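Local coordinates for protein putative aldo/keto reductase (Salmonella enterica subsp. enterica serovar Typhimurium, PDB 4R9O) that probably works as an NADP-dependent oxidoreductase of the aldo/keto reductase family, built on a TIM-barrel fold, at residues F158-F168 with F177-E185. Residues are numbered along the deposited sequence; the frame is centred on the assembly and turned at random.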
loop_
_atom_site.group_PDB
_atom_site.type_symbol
_atom_site.label_atom_id
_atom_site.label_comp_id
_atom_site.label_asym_id
_atom_site.label_seq_id
_atom_site.Cartn_x
_atom_site.Cartn_y
_atom_site.Cartn_z
ATOM N N PHE C 158 -21.706 -18.903 22.428
ATOM C CA PHE C 158 -20.785 -17.773 22.380
ATOM C C PHE C 158 -20.103 -17.688 21.021
ATOM O O PHE C 158 -19.878 -18.702 20.367
ATOM C CB PHE C 158 -19.729 -17.885 23.492
ATOM C CG PHE C 158 -20.319 -17.947 24.879
ATOM C CD1 PHE C 158 -20.584 -16.793 25.584
ATOM C CD2 PHE C 158 -20.599 -19.170 25.477
ATOM C CE1 PHE C 158 -21.135 -16.841 26.860
ATOM C CE2 PHE C 158 -21.145 -19.232 26.752
ATOM C CZ PHE C 158 -21.424 -18.062 27.443
ATOM N N GLY C 159 -19.768 -16.469 20.611
ATOM C CA GLY C 159 -19.077 -16.264 19.357
ATOM C C GLY C 159 -18.351 -14.943 19.369
ATOM O O GLY C 159 -18.257 -14.287 20.405
ATOM N N VAL C 160 -17.839 -14.557 18.209
ATOM C CA VAL C 160 -17.125 -13.302 18.052
ATOM C C VAL C 160 -17.584 -12.600 16.791
ATOM O O VAL C 160 -18.375 -13.151 16.007
ATOM C CB VAL C 160 -15.595 -13.512 17.968
ATOM C CG1 VAL C 160 -15.075 -14.155 19.240
ATOM C CG2 VAL C 160 -15.248 -14.362 16.735
ATOM N N SER C 161 -17.074 -11.385 16.600
ATOM C CA SER C 161 -17.386 -10.580 15.433
ATOM C C SER C 161 -16.131 -9.826 14.993
ATOM O O SER C 161 -15.433 -9.239 15.828
ATOM C CB SER C 161 -18.535 -9.612 15.736
ATOM O OG SER C 161 -18.833 -8.793 14.617
ATOM N N ASN C 162 -15.832 -9.908 13.694
ATOM C CA ASN C 162 -14.743 -9.178 13.040
ATOM C C ASN C 162 -13.350 -9.590 13.501
ATOM O O ASN C 162 -12.423 -8.791 13.437
ATOM C CB ASN C 162 -14.919 -7.676 13.238
ATOM C CG ASN C 162 -16.306 -7.209 12.857
ATOM O OD1 ASN C 162 -16.732 -7.395 11.726
ATOM N ND2 ASN C 162 -17.032 -6.627 13.814
ATOM N N PHE C 163 -13.220 -10.838 13.945
ATOM C CA PHE C 163 -11.934 -11.405 14.365
ATOM C C PHE C 163 -11.108 -11.913 13.184
ATOM O O PHE C 163 -11.649 -12.457 12.212
ATOM C CB PHE C 163 -12.155 -12.561 15.364
ATOM C CG PHE C 163 -12.307 -12.117 16.807
ATOM C CD1 PHE C 163 -11.686 -12.813 17.827
ATOM C CD2 PHE C 163 -13.082 -11.016 17.138
ATOM C CE1 PHE C 163 -11.819 -12.413 19.161
ATOM C CE2 PHE C 163 -13.216 -10.612 18.465
ATOM C CZ PHE C 163 -12.586 -11.318 19.476
ATOM N N THR C 164 -9.791 -11.733 13.269
ATOM C CA THR C 164 -8.862 -12.401 12.371
ATOM C C THR C 164 -8.834 -13.869 12.777
ATOM O O THR C 164 -9.252 -14.196 13.889
ATOM C CB THR C 164 -7.430 -11.802 12.463
ATOM O OG1 THR C 164 -6.897 -12.052 13.773
ATOM C CG2 THR C 164 -7.450 -10.296 12.208
ATOM N N PRO C 165 -8.334 -14.758 11.898
ATOM C CA PRO C 165 -8.201 -16.151 12.338
ATOM C C PRO C 165 -7.290 -16.352 13.559
ATOM O O PRO C 165 -7.546 -17.280 14.320
ATOM C CB PRO C 165 -7.616 -16.852 11.103
ATOM C CG PRO C 165 -8.100 -16.040 9.953
ATOM C CD PRO C 165 -8.091 -14.611 10.448
ATOM N N ALA C 166 -6.241 -15.549 13.731
ATOM C CA ALA C 166 -5.371 -15.702 14.901
ATOM C C ALA C 166 -6.084 -15.232 16.185
ATOM O O ALA C 166 -5.939 -15.832 17.252
ATOM C CB ALA C 166 -4.051 -14.937 14.704
ATOM N N GLN C 167 -6.864 -14.166 16.087
ATOM C CA GLN C 167 -7.666 -13.742 17.244
ATOM C C GLN C 167 -8.722 -14.792 17.612
ATOM O O GLN C 167 -8.986 -15.045 18.798
ATOM C CB GLN C 167 -8.325 -12.388 16.962
ATOM C CG GLN C 167 -7.304 -11.233 16.976
ATOM C CD GLN C 167 -7.748 -10.066 16.127
ATOM O OE1 GLN C 167 -7.091 -9.022 16.081
ATOM N NE2 GLN C 167 -8.872 -10.238 15.438
ATOM N N PHE C 168 -9.316 -15.398 16.582
ATOM C CA PHE C 168 -10.311 -16.443 16.765
ATOM C C PHE C 168 -9.676 -17.650 17.473
ATOM O O PHE C 168 -10.226 -18.180 18.439
ATOM C CB PHE C 168 -10.909 -16.841 15.408
ATOM C CG PHE C 168 -12.048 -17.819 15.501
ATOM C CD1 PHE C 168 -13.360 -17.380 15.486
ATOM C CD2 PHE C 168 -11.803 -19.177 15.602
ATOM C CE1 PHE C 168 -14.417 -18.281 15.570
ATOM C CE2 PHE C 168 -12.848 -20.083 15.694
ATOM C CZ PHE C 168 -14.159 -19.633 15.679
ATOM N N PHE C 177 -16.090 -25.022 24.979
ATOM C CA PHE C 177 -17.109 -25.170 23.943
ATOM C C PHE C 177 -16.733 -24.404 22.673
ATOM O O PHE C 177 -15.987 -23.422 22.728
ATOM C CB PHE C 177 -18.472 -24.698 24.456
ATOM C CG PHE C 177 -18.394 -23.525 25.395
ATOM C CD1 PHE C 177 -18.014 -22.274 24.933
ATOM C CD2 PHE C 177 -18.700 -23.674 26.736
ATOM C CE1 PHE C 177 -17.934 -21.199 25.791
ATOM C CE2 PHE C 177 -18.631 -22.602 27.599
ATOM C CZ PHE C 177 -18.241 -21.361 27.127
ATOM N N THR C 178 -17.261 -24.851 21.537
ATOM C CA THR C 178 -16.945 -24.247 20.248
ATOM C C THR C 178 -17.543 -22.856 20.074
ATOM O O THR C 178 -18.734 -22.659 20.317
ATOM C CB THR C 178 -17.460 -25.118 19.099
ATOM O OG1 THR C 178 -17.061 -26.474 19.318
ATOM C CG2 THR C 178 -16.932 -24.613 17.752
ATOM N N LEU C 179 -16.721 -21.900 19.639
ATOM C CA LEU C 179 -17.236 -20.595 19.228
ATOM C C LEU C 179 -18.200 -20.812 18.061
ATOM O O LEU C 179 -17.878 -21.509 17.096
ATOM C CB LEU C 179 -16.093 -19.650 18.849
ATOM C CG LEU C 179 -15.277 -19.087 20.024
ATOM C CD1 LEU C 179 -14.039 -18.311 19.535
ATOM C CD2 LEU C 179 -16.159 -18.208 20.888
ATOM N N ALA C 180 -19.396 -20.246 18.144
ATOM C CA ALA C 180 -20.429 -20.677 17.217
ATOM C C ALA C 180 -20.502 -19.814 15.963
ATOM O O ALA C 180 -21.209 -20.159 15.014
ATOM C CB ALA C 180 -21.767 -20.708 17.918
ATOM N N THR C 181 -19.786 -18.692 15.953
ATOM C CA THR C 181 -19.724 -17.864 14.752
ATOM C C THR C 181 -18.641 -16.797 14.842
ATOM O O THR C 181 -18.155 -16.451 15.928
ATOM C CB THR C 181 -21.068 -17.143 14.449
ATOM O OG1 THR C 181 -21.102 -16.757 13.070
ATOM C CG2 THR C 181 -21.217 -15.893 15.301
ATOM N N ASN C 182 -18.282 -16.283 13.673
ATOM C CA ASN C 182 -17.478 -15.080 13.554
ATOM C C ASN C 182 -18.250 -14.212 12.587
ATOM O O ASN C 182 -18.289 -14.482 11.389
ATOM C CB ASN C 182 -16.062 -15.394 13.050
ATOM C CG ASN C 182 -15.131 -14.172 13.042
ATOM O OD1 ASN C 182 -15.478 -13.086 13.528
ATOM N ND2 ASN C 182 -13.918 -14.363 12.505
ATOM N N GLN C 183 -18.936 -13.224 13.137
ATOM C CA GLN C 183 -19.784 -12.336 12.371
ATOM C C GLN C 183 -18.914 -11.347 11.603
ATOM O O GLN C 183 -18.165 -10.572 12.205
ATOM C CB GLN C 183 -20.765 -11.618 13.311
ATOM C CG GLN C 183 -21.877 -10.897 12.599
ATOM C CD GLN C 183 -22.888 -10.289 13.551
ATOM O OE1 GLN C 183 -23.092 -9.072 13.557
ATOM N NE2 GLN C 183 -23.561 -11.138 14.330
ATOM N N VAL C 184 -18.986 -11.379 10.274
ATOM C CA VAL C 184 -18.057 -10.580 9.478
ATOM C C VAL C 184 -18.698 -9.889 8.285
ATOM O O VAL C 184 -19.808 -10.245 7.876
ATOM C CB VAL C 184 -16.888 -11.444 8.958
ATOM C CG1 VAL C 184 -16.067 -12.011 10.130
ATOM C CG2 VAL C 184 -17.407 -12.552 8.074
ATOM N N GLU C 185 -17.982 -8.914 7.722
ATOM C CA GLU C 185 -18.511 -8.131 6.608
ATOM C C GLU C 185 -18.279 -8.821 5.268
ATOM O O GLU C 185 -17.138 -9.140 4.920
ATOM C CB GLU C 185 -17.893 -6.729 6.573
ATOM C CG GLU C 185 -18.477 -5.873 5.439
ATOM C CD GLU C 185 -17.984 -4.436 5.453
ATOM O OE1 GLU C 185 -17.151 -4.104 6.327
ATOM O OE2 GLU C 185 -18.421 -3.648 4.580
HETATM O O HOH W 1 -20.712 -21.590 22.085
HETATM O O HOH W 2 -15.617 -7.982 9.043
#
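Val160 and Ser161 pair in parallel with Asn182 and Gln183, the axes of strands 158-161 and 182-185 running 21° apart, and the backbone bonds alternate across the gap: Ala180 N to Phe158 O, Val160 N to Thr181 O, then Gln183 N to Val160 O at 2.9 Å. Where strand 158-161 ends, Gln183 O takes two donors, Asn162 N at 2.8 Å and Ser161 OG at 3.1 Å; they reach it from opposite faces of its carbonyl plane, the hydroxyl lying well above that plane.

Past Asn162 in the chain, the buried amide of Asn182 makes the connection. Its CG stands anti to the backbone N (chi1 -174°), which carries the amide past Val160 CG2 to the backbone of Phe163. There it binds twice: OD1 accepts from Phe163 N at 3.2 Å on an in-plane lone pair, and ND2 gives to Phe163 O at 3.0 Å, with that oxygen lying in the amide plane. Two bonds to one residue fix the amide's rotation and tie the loop before helix 165-173 to the next strand.

Strand 155-161, helix 165-173 and strand 182-185 form a beta-alpha-beta unit of the TIM barrel. The helix packs back on residues 177-185 through Phe168, whose ring has Leu179 CD1 over one face, 4.1 Å from the centroid and 14° off the normal, a CH-pi contact. Where both segments begin, the Phe158 and Phe177 rings are close to parallel yet overlap little, with centroids 5.1 Å distant and Phe158 CD2 3.4 Å from Phe177 CE1; Phe146 stacks on Phe158.

Ser161 and Asn162 probably contribute to the NADP site, as in a close relative. One water bridges Asn162 OD1 and Glu185 N, while Asn162 ND2 is bonded to His131 O.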